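PDB 3U24: putative Lipoprotein from Shewanella oneidensis, which is of unknown function but binds zinc and calcium ions and is probably related to zinc metallopeptidases. Local coordinates for residues Y121-G126 with S183-D188; N151-Y156 with F210-K215; D317-E322 with W400-L405; S321-Q326 with Y377-L382. All coordinates share one frame; numbering follows the deposited sequence. Where two conformers were deposited one is given.

Contact 1: Y121-G126 with S183-D188; sequences YNVAGG and SVFSDD. With EDO (1,2-ethanediol), chain P; EDO (1,2-ethanediol), chain S.
V123 and F185 meet at the tight, buried end of this contact. V123 CG2 lies 4.0 Å from F185 CE2, and the two side chains cross at about a right angle. V123 (chi1 -55°) places CG2 between its backbone N and carbonyl carbon, and this branch does the touching. The ring of F185 is further packed by F127, edge to face, and by I152 and F210. The other end is looser and partly exposed. There V184 CG2 only approaches A124 O, at 4.3 Å, and no hydrogen bond joins the segments. V184 rests instead on F127, A128 and I131. F185 itself is the centre of an inverse gamma turn, closed by a weak bond from S186 N to V184 O. A 1,2-ethanediol bridges N122 O and G126 N. N122 OD1 accepts from A124 N at 2.9 Å, with the donor above the carbonyl plane. This is an Asx turn with a capping bond, typical of the start of a helix, here helix 124-131.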
loop_
_atom_site.group_PDB
_atom_site.type_symbol
_atom_site.label_atom_id
_atom_site.label_comp_id
_atom_site.label_asym_id
_atom_site.label_seq_id
_atom_site.Cartn_x
_atom_site.Cartn_y
_atom_site.Cartn_z
ATOM N N TYR A 121 13.587 8.358 11.312
ATOM C CA TYR A 121 14.649 9.316 11.122
ATOM C C TYR A 121 15.708 8.791 10.161
ATOM O O TYR A 121 16.571 7.966 10.506
ATOM C CB TYR A 121 15.267 9.671 12.459
ATOM C CG TYR A 121 14.248 10.177 13.442
ATOM C CD1 TYR A 121 13.875 11.499 13.437
ATOM C CD2 TYR A 121 13.626 9.334 14.339
ATOM C CE1 TYR A 121 12.939 11.980 14.309
ATOM C CE2 TYR A 121 12.697 9.805 15.233
ATOM C CZ TYR A 121 12.371 11.140 15.227
ATOM O OH TYR A 121 11.447 11.679 16.093
ATOM N N ASN A 122 15.644 9.279 8.937
ATOM C CA ASN A 122 16.569 8.851 7.866
ATOM C C ASN A 122 16.509 9.870 6.728
ATOM O O ASN A 122 15.445 10.098 6.153
ATOM C CB ASN A 122 16.174 7.454 7.345
ATOM C CG ASN A 122 17.211 6.843 6.381
ATOM O OD1 ASN A 122 18.079 7.540 5.798
ATOM N ND2 ASN A 122 17.121 5.508 6.208
ATOM N N VAL A 123 17.631 10.499 6.420
ATOM C CA VAL A 123 17.611 11.531 5.340
ATOM C C VAL A 123 17.664 10.943 3.907
ATOM O O VAL A 123 17.423 11.655 2.935
ATOM C CB VAL A 123 18.739 12.570 5.543
ATOM C CG1 VAL A 123 18.626 13.178 6.935
ATOM C CG2 VAL A 123 20.112 11.920 5.339
ATOM N N ALA A 124 17.939 9.656 3.783
ATOM C CA ALA A 124 18.317 9.066 2.484
ATOM C C ALA A 124 17.209 9.251 1.438
ATOM O O ALA A 124 17.478 9.689 0.293
ATOM C CB ALA A 124 18.688 7.575 2.651
ATOM N N GLY A 125 15.974 8.974 1.861
ATOM C CA GLY A 125 14.784 9.030 1.035
ATOM C C GLY A 125 14.594 10.340 0.276
ATOM O O GLY A 125 14.367 10.353 -0.942
ATOM N N GLY A 126 14.688 11.443 0.980
ATOM C CA GLY A 126 14.509 12.749 0.343
ATOM C C GLY A 126 15.609 13.045 -0.683
ATOM O O GLY A 126 15.354 13.593 -1.768
ATOM N N SER A 183 24.377 4.286 -0.164
ATOM C CA SER A 183 24.176 4.042 -1.576
ATOM C C SER A 183 23.675 5.339 -2.291
ATOM O O SER A 183 23.610 5.393 -3.506
ATOM C CB SER A 183 23.226 2.884 -1.762
ATOM O OG SER A 183 21.949 3.332 -1.451
ATOM N N VAL A 184 23.334 6.366 -1.514
ATOM C CA VAL A 184 22.966 7.681 -2.028
ATOM C C VAL A 184 24.168 8.610 -1.834
ATOM O O VAL A 184 24.625 9.244 -2.787
ATOM C CB VAL A 184 21.719 8.222 -1.281
ATOM C CG1 VAL A 184 21.381 9.649 -1.714
ATOM C CG2 VAL A 184 20.518 7.284 -1.472
ATOM N N PHE A 185 24.706 8.667 -0.610
ATOM C CA PHE A 185 25.906 9.447 -0.320
ATOM C C PHE A 185 27.156 8.646 -0.707
ATOM O O PHE A 185 27.917 8.204 0.153
ATOM C CB PHE A 185 25.939 9.946 1.139
ATOM C CG PHE A 185 24.833 10.915 1.452
ATOM C CD1 PHE A 185 24.948 12.247 1.103
ATOM C CD2 PHE A 185 23.633 10.488 1.996
ATOM C CE1 PHE A 185 23.899 13.148 1.346
ATOM C CE2 PHE A 185 22.581 11.371 2.219
ATOM C CZ PHE A 185 22.707 12.700 1.889
ATOM N N SER A 186 27.344 8.510 -2.031
ATOM C CA SER A 186 28.304 7.591 -2.643
ATOM C C SER A 186 29.418 8.275 -3.442
ATOM O O SER A 186 29.339 9.472 -3.821
ATOM C CB SER A 186 27.542 6.702 -3.618
ATOM O OG SER A 186 27.107 7.480 -4.743
ATOM N N ASP A 187 30.434 7.475 -3.760
ATOM C CA ASP A 187 31.511 7.876 -4.696
ATOM C C ASP A 187 30.916 8.345 -6.025
ATOM O O ASP A 187 31.411 9.310 -6.609
ATOM C CB ASP A 187 32.492 6.713 -4.974
ATOM C CG ASP A 187 33.659 6.626 -3.962
ATOM O OD1 ASP A 187 33.912 7.584 -3.178
ATOM O OD2 ASP A 187 34.363 5.578 -3.973
ATOM N N ASP A 188 29.882 7.654 -6.499
ATOM C CA ASP A 188 29.176 8.052 -7.706
ATOM C C ASP A 188 28.521 9.465 -7.631
ATOM O O ASP A 188 28.576 10.228 -8.593
ATOM C CB ASP A 188 28.137 6.998 -8.082
ATOM C CG ASP A 188 28.768 5.676 -8.606
ATOM O OD1 ASP A 188 29.999 5.599 -8.939
ATOM O OD2 ASP A 188 27.998 4.675 -8.677
HETATM C C1 EDO P . 13.031 12.208 4.172
HETATM O O1 EDO P . 14.189 11.389 3.929
HETATM C C2 EDO P . 13.268 13.286 5.248
HETATM O O2 EDO P . 14.090 14.314 4.698
HETATM C C1 EDO S . 11.004 8.939 6.480
HETATM O O1 EDO S . 12.171 9.781 6.573
HETATM C C2 EDO S . 11.276 7.534 7.047
HETATM O O2 EDO S . 12.238 6.784 6.287
#

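Contact 2: N151-Y156 with F210-K215; sequences NIPAYY and FDIASK. With EDO (1,2-ethanediol), chain Y.
I152 sets CG1 beside its backbone N (chi1 -72°) and extends the chain (chi2 171°), which carries CD1 across to A213. On the facing helix, I212 sets CG1 beside its backbone N (chi1 -70°), which leaves CG2 anti to that N and facing P153. The two contacts are equally close. I152 CD1 is 3.7 Å from A213 CB, and P153 CG is 3.7 Å from I212 CG2. The P153 and I212 side chains cross at about a right angle. I152 is buried and P153 partly exposed. I212 lies at the surface. The small side chain of A213 allows a close approach, with 5.9 Å between I152 CA and A213 CA. This is helix-on-helix packing in an all-helical region: the first turn of helix 152-162 lies against the long helix 200-234. From the same long helix, A216 touches P153 and I217 touches Y156. I152 CG2 sits at the edge of the Y156 ring, in its plane, while Y155 CD1 lies over the centre of one face. Within the long helix, S214 OG donates to F210 O at 2.8 Å. S214 N reaches the same oxygen from the opposite face of its plane.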
loop_
_atom_site.group_PDB
_atom_site.type_symbol
_atom_site.label_atom_id
_atom_site.label_comp_id
_atom_site.label_asym_id
_atom_site.label_seq_id
_atom_site.Cartn_x
_atom_site.Cartn_y
_atom_site.Cartn_z
ATOM N N ASN A 151 21.868 20.863 7.044
ATOM C CA ASN A 151 21.322 20.455 8.351
ATOM C C ASN A 151 21.251 18.963 8.676
ATOM O O ASN A 151 20.570 18.571 9.608
ATOM C CB ASN A 151 19.975 21.164 8.580
ATOM C CG ASN A 151 20.182 22.664 8.786
ATOM O OD1 ASN A 151 21.127 23.057 9.489
ATOM N ND2 ASN A 151 19.424 23.488 8.095
ATOM N N ILE A 152 22.027 18.158 7.988
ATOM C CA ILE A 152 22.060 16.748 8.318
ATOM C C ILE A 152 22.498 16.468 9.768
ATOM O O ILE A 152 21.897 15.610 10.413
ATOM C CB ILE A 152 22.875 15.906 7.292
ATOM C CG1 ILE A 152 22.074 15.806 5.991
ATOM C CG2 ILE A 152 23.220 14.520 7.847
ATOM C CD1 ILE A 152 22.791 15.201 4.802
ATOM N N PRO A 153 23.551 17.151 10.273
ATOM C CA PRO A 153 23.919 16.883 11.700
ATOM C C PRO A 153 22.777 17.222 12.627
ATOM O O PRO A 153 22.466 16.480 13.568
ATOM C CB PRO A 153 25.098 17.821 11.932
ATOM C CG PRO A 153 25.787 17.811 10.591
ATOM C CD PRO A 153 24.650 17.833 9.573
ATOM N N ALA A 154 22.127 18.338 12.338
ATOM C CA ALA A 154 20.996 18.790 13.192
ATOM C C ALA A 154 19.827 17.818 13.168
ATOM O O ALA A 154 19.165 17.610 14.152
ATOM C CB ALA A 154 20.514 20.162 12.769
ATOM N N TYR A 155 19.562 17.274 11.990
ATOM C CA TYR A 155 18.490 16.315 11.793
ATOM C C TYR A 155 18.707 15.128 12.715
ATOM O O TYR A 155 17.809 14.744 13.379
ATOM C CB TYR A 155 18.474 15.857 10.328
ATOM C CG TYR A 155 17.426 14.844 9.995
ATOM C CD1 TYR A 155 17.644 13.496 10.229
ATOM C CD2 TYR A 155 16.213 15.227 9.468
ATOM C CE1 TYR A 155 16.661 12.541 9.921
ATOM C CE2 TYR A 155 15.199 14.285 9.156
ATOM C CZ TYR A 155 15.435 12.947 9.383
ATOM O OH TYR A 155 14.466 12.003 9.076
ATOM N N TYR A 156 19.907 14.548 12.734
ATOM C CA TYR A 156 20.138 13.381 13.560
ATOM C C TYR A 156 20.308 13.713 15.074
ATOM O O TYR A 156 19.930 12.886 15.913
ATOM C CB TYR A 156 21.298 12.533 13.009
ATOM C CG TYR A 156 20.969 11.794 11.702
ATOM C CD1 TYR A 156 20.127 10.709 11.705
ATOM C CD2 TYR A 156 21.515 12.190 10.485
ATOM C CE1 TYR A 156 19.799 10.046 10.535
ATOM C CE2 TYR A 156 21.208 11.523 9.296
ATOM C CZ TYR A 156 20.326 10.457 9.343
ATOM O OH TYR A 156 20.023 9.741 8.212
ATOM N N PHE A 210 29.667 17.254 2.389
ATOM C CA PHE A 210 29.483 15.799 2.228
ATOM C C PHE A 210 30.279 15.050 3.294
ATOM O O PHE A 210 29.841 14.009 3.802
ATOM C CB PHE A 210 29.913 15.397 0.841
ATOM C CG PHE A 210 29.854 13.916 0.548
ATOM C CD1 PHE A 210 30.863 13.078 0.928
ATOM C CD2 PHE A 210 28.822 13.389 -0.226
ATOM C CE1 PHE A 210 30.821 11.716 0.616
ATOM C CE2 PHE A 210 28.787 12.037 -0.556
ATOM C CZ PHE A 210 29.790 11.198 -0.121
ATOM N N ASP A 211 31.460 15.563 3.615
ATOM C CA ASP A 211 32.273 14.944 4.637
ATOM C C ASP A 211 31.598 15.184 5.992
ATOM O O ASP A 211 31.489 14.282 6.816
ATOM C CB ASP A 211 33.668 15.562 4.677
ATOM C CG ASP A 211 34.508 15.254 3.445
ATOM O OD1 ASP A 211 34.238 14.279 2.688
ATOM O OD2 ASP A 211 35.479 16.034 3.257
ATOM N N ILE A 212 31.144 16.402 6.241
ATOM C CA ILE A 212 30.396 16.625 7.489
ATOM C C ILE A 212 29.157 15.689 7.555
ATOM O O ILE A 212 28.882 15.100 8.596
ATOM C CB ILE A 212 29.991 18.086 7.656
ATOM C CG1 ILE A 212 31.229 18.946 7.923
ATOM C CG2 ILE A 212 28.988 18.274 8.789
ATOM C CD1 ILE A 212 30.942 20.432 7.740
ATOM N N ALA A 213 28.450 15.522 6.435
ATOM C CA ALA A 213 27.232 14.694 6.432
ATOM C C ALA A 213 27.536 13.232 6.708
ATOM O O ALA A 213 26.848 12.628 7.511
ATOM C CB ALA A 213 26.451 14.828 5.119
ATOM N N SER A 214 28.533 12.693 5.997
ATOM C CA SER A 214 28.990 11.317 6.153
ATOM C C SER A 214 29.405 10.989 7.583
ATOM O O SER A 214 29.085 9.949 8.102
ATOM C CB SER A 214 30.190 11.050 5.241
ATOM O OG SER A 214 29.766 11.225 3.899
ATOM N N LYS A 215 30.177 11.875 8.174
ATOM C CA LYS A 215 30.544 11.763 9.575
ATOM C C LYS A 215 29.285 11.680 10.483
ATOM O O LYS A 215 29.197 10.804 11.314
ATOM C CB LYS A 215 31.413 12.955 9.950
ATOM C CG LYS A 215 31.848 13.032 11.401
ATOM C CD LYS A 215 32.638 14.325 11.695
ATOM C CE LYS A 215 33.267 14.306 13.087
ATOM N NZ LYS A 215 34.188 13.126 13.207
HETATM C C1 EDO Y . 23.966 23.391 10.473
HETATM O O1 EDO Y . 24.707 22.794 9.389
HETATM C C2 EDO Y . 23.374 22.411 11.511
HETATM O O2 EDO Y . 23.513 21.006 11.188
#

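Contact 3: D317-E322 with W400-L405; sequences DDFVSE and WILQIL. With ZN (zinc ion), chain J.
L402 joins the two helices through both of its methyls. The contact across the segments is apolar and largely buried. L402 CD1 lies 3.9 Å from F319 CE1 and 4.1 Å from F319 CZ, meeting the ring obliquely. L402 CD2 touches the aliphatic part of E322, with CG at 3.8 Å. L402 thus spans one turn of the facing helix, and Q326 adds to the same cover. F319 also rests on V314 and V379. No hydrogen bond crosses between the segments. H408, near the end of helix 401-409, binds zinc with H414 and E439, an arrangement consistent with a relation to the zinc peptidases of this clan. L402 packs the start of that helix. The polar interactions lie beyond the apolar ones. E322 CG is anti to the backbone N, and the chain bends at chi2 (60°), turning the carboxylate to a zinc ion other than the one held by H408. E322 OE2 is 2.6 Å from that ion, and two waters also bind the zinc, one 2.3 Å and the other 2.6 Å from it. The same carboxylate oxygen also accepts from Q326. H399, another zinc-binding residue, has its side chain about 6 Å from that of E322.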
loop_
_atom_site.group_PDB
_atom_site.type_symbol
_atom_site.label_atom_id
_atom_site.label_comp_id
_atom_site.label_asym_id
_atom_site.label_seq_id
_atom_site.Cartn_x
_atom_site.Cartn_y
_atom_site.Cartn_z
ATOM N N ASP A 317 9.313 -18.862 -20.160
ATOM C CA ASP A 317 9.645 -17.904 -21.212
ATOM C C ASP A 317 8.379 -17.272 -21.873
ATOM O O ASP A 317 8.478 -16.236 -22.510
ATOM C CB ASP A 317 10.555 -18.567 -22.267
ATOM C CG ASP A 317 12.036 -18.754 -21.795
ATOM O OD1 ASP A 317 12.421 -18.347 -20.673
ATOM O OD2 ASP A 317 12.833 -19.319 -22.585
ATOM N N ASP A 318 7.199 -17.871 -21.667
ATOM C CA ASP A 318 5.940 -17.326 -22.167
ATOM C C ASP A 318 5.111 -16.535 -21.152
ATOM O O ASP A 318 3.979 -16.215 -21.418
ATOM C CB ASP A 318 5.087 -18.455 -22.744
ATOM C CG ASP A 318 5.766 -19.138 -23.914
ATOM O OD1 ASP A 318 6.509 -18.456 -24.654
ATOM O OD2 ASP A 318 5.565 -20.361 -24.074
ATOM N N PHE A 319 5.680 -16.216 -20.006
ATOM C CA PHE A 319 4.937 -15.616 -18.921
ATOM C C PHE A 319 4.286 -14.292 -19.393
ATOM O O PHE A 319 3.073 -14.098 -19.284
ATOM C CB PHE A 319 5.859 -15.384 -17.713
ATOM C CG PHE A 319 5.154 -14.813 -16.522
ATOM C CD1 PHE A 319 4.322 -15.593 -15.757
ATOM C CD2 PHE A 319 5.334 -13.488 -16.156
ATOM C CE1 PHE A 319 3.657 -15.059 -14.651
ATOM C CE2 PHE A 319 4.673 -12.943 -15.050
ATOM C CZ PHE A 319 3.818 -13.721 -14.311
ATOM N N VAL A 320 5.113 -13.425 -19.936
ATOM C CA VAL A 320 4.708 -12.069 -20.372
ATOM C C VAL A 320 3.684 -12.151 -21.530
ATOM O O VAL A 320 2.682 -11.512 -21.483
ATOM C CB VAL A 320 5.939 -11.206 -20.723
ATOM C CG1 VAL A 320 5.515 -9.881 -21.317
ATOM C CG2 VAL A 320 6.805 -10.969 -19.458
ATOM N N SER A 321 3.935 -12.964 -22.537
ATOM C CA SER A 321 2.959 -13.246 -23.582
ATOM C C SER A 321 1.642 -13.800 -23.075
ATOM O O SER A 321 0.598 -13.478 -23.656
ATOM C CB SER A 321 3.516 -14.291 -24.532
ATOM O OG SER A 321 4.508 -13.692 -25.296
ATOM N N GLU A 322 1.669 -14.641 -22.029
ATOM C CA GLU A 322 0.406 -15.209 -21.528
ATOM C C GLU A 322 -0.405 -14.064 -20.952
ATOM O O GLU A 322 -1.632 -13.994 -21.155
ATOM C CB GLU A 322 0.622 -16.339 -20.515
ATOM C CG GLU A 322 -0.645 -16.956 -19.881
ATOM C CD GLU A 322 -1.610 -17.572 -20.906
ATOM O OE1 GLU A 322 -1.134 -18.089 -21.929
ATOM O OE2 GLU A 322 -2.854 -17.526 -20.721
ATOM N N TRP A 400 -4.414 -21.020 -12.915
ATOM C CA TRP A 400 -5.545 -20.297 -12.354
ATOM C C TRP A 400 -5.209 -18.978 -11.700
ATOM O O TRP A 400 -5.892 -17.966 -11.949
ATOM C CB TRP A 400 -6.293 -21.178 -11.395
ATOM C CG TRP A 400 -6.770 -22.464 -12.059
ATOM C CD1 TRP A 400 -7.940 -22.657 -12.768
ATOM C CD2 TRP A 400 -6.074 -23.754 -12.133
ATOM N NE1 TRP A 400 -8.031 -23.946 -13.218
ATOM C CE2 TRP A 400 -6.947 -24.650 -12.868
ATOM C CE3 TRP A 400 -4.862 -24.219 -11.701
ATOM C CZ2 TRP A 400 -6.597 -25.953 -13.149
ATOM C CZ3 TRP A 400 -4.531 -25.536 -11.941
ATOM C CH2 TRP A 400 -5.380 -26.383 -12.652
ATOM N N ILE A 401 -4.170 -18.945 -10.879
ATOM C CA ILE A 401 -3.887 -17.756 -10.092
ATOM C C ILE A 401 -3.436 -16.617 -11.004
ATOM O O ILE A 401 -3.711 -15.473 -10.715
ATOM C CB ILE A 401 -2.848 -18.017 -8.983
ATOM C CG1 ILE A 401 -3.425 -18.921 -7.873
ATOM C CG2 ILE A 401 -2.255 -16.736 -8.423
ATOM C CD1 ILE A 401 -4.635 -18.424 -7.119
ATOM N N LEU A 402 -2.747 -16.918 -12.096
ATOM C CA LEU A 402 -2.348 -15.899 -13.045
ATOM C C LEU A 402 -3.566 -15.139 -13.635
ATOM O O LEU A 402 -3.497 -13.959 -13.867
ATOM C CB LEU A 402 -1.495 -16.520 -14.150
ATOM C CG LEU A 402 -0.946 -15.542 -15.194
ATOM C CD1 LEU A 402 -0.212 -14.363 -14.511
ATOM C CD2 LEU A 402 -0.083 -16.264 -16.230
ATOM N N GLN A 403 -4.686 -15.842 -13.830
ATOM C CA GLN A 403 -5.896 -15.242 -14.365
ATOM C C GLN A 403 -6.526 -14.331 -13.288
ATOM O O GLN A 403 -6.858 -13.178 -13.539
ATOM C CB GLN A 403 -6.872 -16.336 -14.782
ATOM C CG GLN A 403 -6.411 -17.249 -15.922
ATOM C CD GLN A 403 -7.465 -18.323 -16.221
ATOM O OE1 GLN A 403 -8.580 -17.991 -16.623
ATOM N NE2 GLN A 403 -7.134 -19.597 -16.002
ATOM N N ILE A 404 -6.603 -14.835 -12.058
ATOM C CA ILE A 404 -7.034 -14.022 -10.933
ATOM C C ILE A 404 -6.160 -12.783 -10.698
ATOM O O ILE A 404 -6.684 -11.710 -10.403
ATOM C CB ILE A 404 -7.112 -14.861 -9.652
ATOM C CG1 ILE A 404 -8.229 -15.870 -9.789
ATOM C CG2 ILE A 404 -7.382 -13.988 -8.427
ATOM C CD1 ILE A 404 -8.040 -16.974 -8.778
ATOM N N LEU A 405 -4.845 -12.921 -10.835
ATOM C CA LEU A 405 -3.944 -11.757 -10.740
ATOM C C LEU A 405 -4.256 -10.680 -11.797
ATOM O O LEU A 405 -4.210 -9.476 -11.515
ATOM C CB LEU A 405 -2.462 -12.166 -10.891
ATOM C CG LEU A 405 -1.396 -11.043 -10.896
ATOM C CD1 LEU A 405 -1.263 -10.408 -9.512
ATOM C CD2 LEU A 405 -0.030 -11.521 -11.405
HETATM ZN ZN ZN J . -4.767 -19.065 -21.568
HETATM O O HOH W 1 -3.543 -20.997 -21.221
HETATM O O HOH W 2 -6.549 -19.070 -19.715
#

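Contact 4: S321-Q326 with Y377-L382; sequences SEVRKQ and YNVTPL. With ZN (zinc ion), chain J.
V323 points its CB toward the strand, and its two methyls meet different atoms. CG1, anti to the backbone N (chi1 -179°), meets two partners. It lies 3.7 Å from Y377 CE2, approaching the ring obliquely, and 3.9 Å from V379 CG2. CG2, beside the backbone N, reaches V379 CG1 at 4.1 Å. V323 and V379 therefore reach toward each other tip to tip, while V323 and Y377 cross at about a right angle. V379 CG2 also sits 3.9 Å above one face of the Y377 ring, over its centre. All three residues are buried. The strand 376-379 is the middle one of a small mixed sheet, parallel to 349-352 and antiparallel to 362-364, so helix 319-337 packs on the sheet here. Y377 and V379 bond to R351 through the backbone. The outer end of Y377 lies near the zinc-binding helix: OH bonds to N406 OD1, and E409 touches its side chain. N406 ND2 also bonds to Q326 OE1. On the other side of its amide, Q326 NE2 donates to E322 OE2 at 2.9 Å, a nearly straight bond (162°). The bond uses the anti lone pair of OE2, and this oxygen lies close to the amide plane of Q326.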
loop_
_atom_site.group_PDB
_atom_site.type_symbol
_atom_site.label_atom_id
_atom_site.label_comp_id
_atom_site.label_asym_id
_atom_site.label_seq_id
_atom_site.Cartn_x
_atom_site.Cartn_y
_atom_site.Cartn_z
ATOM N N SER A 321 3.935 -12.964 -22.537
ATOM C CA SER A 321 2.959 -13.246 -23.582
ATOM C C SER A 321 1.642 -13.800 -23.075
ATOM O O SER A 321 0.598 -13.478 -23.656
ATOM C CB SER A 321 3.516 -14.291 -24.532
ATOM O OG SER A 321 4.508 -13.692 -25.296
ATOM N N GLU A 322 1.669 -14.641 -22.029
ATOM C CA GLU A 322 0.406 -15.209 -21.528
ATOM C C GLU A 322 -0.405 -14.064 -20.952
ATOM O O GLU A 322 -1.632 -13.994 -21.155
ATOM C CB GLU A 322 0.622 -16.339 -20.515
ATOM C CG GLU A 322 -0.645 -16.956 -19.881
ATOM C CD GLU A 322 -1.610 -17.572 -20.906
ATOM O OE1 GLU A 322 -1.134 -18.089 -21.929
ATOM O OE2 GLU A 322 -2.854 -17.526 -20.721
ATOM N N VAL A 323 0.288 -13.136 -20.298
ATOM C CA VAL A 323 -0.367 -11.966 -19.766
ATOM C C VAL A 323 -0.978 -11.114 -20.851
ATOM O O VAL A 323 -2.143 -10.710 -20.709
ATOM C CB VAL A 323 0.555 -11.107 -18.870
ATOM C CG1 VAL A 323 -0.227 -9.919 -18.340
ATOM C CG2 VAL A 323 1.076 -11.922 -17.674
ATOM N N ARG A 324 -0.234 -10.848 -21.932
ATOM C CA ARG A 324 -0.782 -10.047 -23.038
ATOM C C ARG A 324 -1.987 -10.718 -23.681
ATOM O O ARG A 324 -2.930 -10.059 -24.109
ATOM C CB ARG A 324 0.234 -9.853 -24.165
ATOM C CG ARG A 324 1.401 -8.947 -23.877
ATOM C CD ARG A 324 2.062 -8.409 -25.160
ATOM N NE ARG A 324 3.050 -7.434 -24.746
ATOM C CZ ARG A 324 4.337 -7.691 -24.541
ATOM N NH1 ARG A 324 4.859 -8.878 -24.809
ATOM N NH2 ARG A 324 5.115 -6.724 -24.088
ATOM N N LYS A 325 -1.939 -12.026 -23.800
ATOM C CA LYS A 325 -3.055 -12.782 -24.372
ATOM C C LYS A 325 -4.314 -12.701 -23.464
ATOM O O LYS A 325 -5.461 -12.558 -23.959
ATOM C CB LYS A 325 -2.588 -14.228 -24.591
ATOM C CG LYS A 325 -3.599 -15.216 -25.145
ATOM C CD LYS A 325 -2.975 -16.608 -25.286
ATOM C CE LYS A 325 -4.005 -17.648 -25.746
ATOM N NZ LYS A 325 -5.074 -17.869 -24.720
ATOM N N GLN A 326 -4.103 -12.708 -22.148
ATOM C CA GLN A 326 -5.224 -12.779 -21.188
ATOM C C GLN A 326 -6.016 -11.480 -21.095
ATOM O O GLN A 326 -7.237 -11.512 -20.967
ATOM C CB GLN A 326 -4.765 -13.194 -19.789
ATOM C CG GLN A 326 -4.556 -14.684 -19.689
ATOM C CD GLN A 326 -4.237 -15.151 -18.294
ATOM O OE1 GLN A 326 -4.460 -14.430 -17.307
ATOM N NE2 GLN A 326 -3.703 -16.364 -18.193
ATOM N N TYR A 377 1.076 -1.698 -17.465
ATOM C CA TYR A 377 1.044 -2.904 -16.641
ATOM C C TYR A 377 2.451 -3.508 -16.635
ATOM O O TYR A 377 2.871 -4.149 -17.608
ATOM C CB TYR A 377 0.022 -3.891 -17.207
ATOM C CG TYR A 377 -0.345 -5.101 -16.363
ATOM C CD1 TYR A 377 -0.028 -5.194 -15.020
ATOM C CD2 TYR A 377 -1.093 -6.126 -16.918
ATOM C CE1 TYR A 377 -0.401 -6.297 -14.269
ATOM C CE2 TYR A 377 -1.491 -7.223 -16.184
ATOM C CZ TYR A 377 -1.148 -7.310 -14.858
ATOM O OH TYR A 377 -1.516 -8.423 -14.151
ATOM N N ASN A 378 3.165 -3.269 -15.541
ATOM C CA ASN A 378 4.501 -3.811 -15.298
ATOM C C ASN A 378 4.433 -5.289 -14.911
ATOM O O ASN A 378 3.934 -5.635 -13.850
ATOM C CB ASN A 378 5.198 -3.045 -14.175
ATOM C CG ASN A 378 5.430 -1.593 -14.517
ATOM O OD1 ASN A 378 5.858 -1.269 -15.620
ATOM N ND2 ASN A 378 5.150 -0.703 -13.565
ATOM N N VAL A 379 4.934 -6.152 -15.783
ATOM C CA VAL A 379 4.936 -7.585 -15.542
ATOM C C VAL A 379 6.392 -7.995 -15.646
ATOM O O VAL A 379 6.998 -7.793 -16.706
ATOM C CB VAL A 379 4.127 -8.308 -16.626
ATOM C CG1 VAL A 379 4.367 -9.805 -16.567
ATOM C CG2 VAL A 379 2.643 -7.991 -16.468
ATOM N N THR A 380 6.968 -8.518 -14.565
ATOM C CA THR A 380 8.400 -8.860 -14.564
ATOM C C THR A 380 8.683 -10.191 -15.224
ATOM O O THR A 380 8.240 -11.225 -14.680
ATOM C CB THR A 380 9.008 -8.918 -13.149
ATOM O OG1 THR A 380 8.682 -7.693 -12.479
ATOM C CG2 THR A 380 10.567 -9.100 -13.226
ATOM N N PRO A 381 9.434 -10.170 -16.379
ATOM C CA PRO A 381 9.913 -11.461 -16.883
ATOM C C PRO A 381 10.757 -12.202 -15.815
ATOM O O PRO A 381 11.284 -11.604 -14.834
ATOM C CB PRO A 381 10.733 -11.106 -18.171
ATOM C CG PRO A 381 10.942 -9.634 -18.153
ATOM C CD PRO A 381 9.883 -9.040 -17.242
ATOM N N LEU A 382 10.816 -13.513 -16.001
ATOM C CA LEU A 382 11.534 -14.383 -15.100
ATOM C C LEU A 382 12.907 -14.643 -15.735
ATOM O O LEU A 382 13.136 -15.659 -16.383
ATOM C CB LEU A 382 10.708 -15.648 -14.874
ATOM C CG LEU A 382 9.243 -15.340 -14.568
ATOM C CD1 LEU A 382 8.425 -16.596 -14.349
ATOM C CD2 LEU A 382 9.167 -14.405 -13.374
HETATM ZN ZN ZN J . -4.767 -19.065 -21.568
HETATM O O HOH W 1 -3.543 -20.997 -21.221
HETATM O O HOH W 2 -6.549 -19.070 -19.715
#

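In the fold
The contacts form two pairs. Contacts 1 and 2 lie in one helical part of the chain, with centres 11 Å apart. Their segments alternate along the chain, and the hydroxyls of Y155 and Y156 reach N122 N and V123 N. Contacts 3 and 4 follow later in the sequence. Their centres are 6 Å apart, and both start from helix 319-337, sharing S321 and E322. That helix packs on the zinc-binding helix 401-409 in contact 3 and on the strand 376-379 in contact 4. It thereby ties the sheet to the zinc-binding helix. The pairs are far apart, with centres 33 to 48 Å from each other. Contacts 1 and 2 lie away from the annotated metal sites.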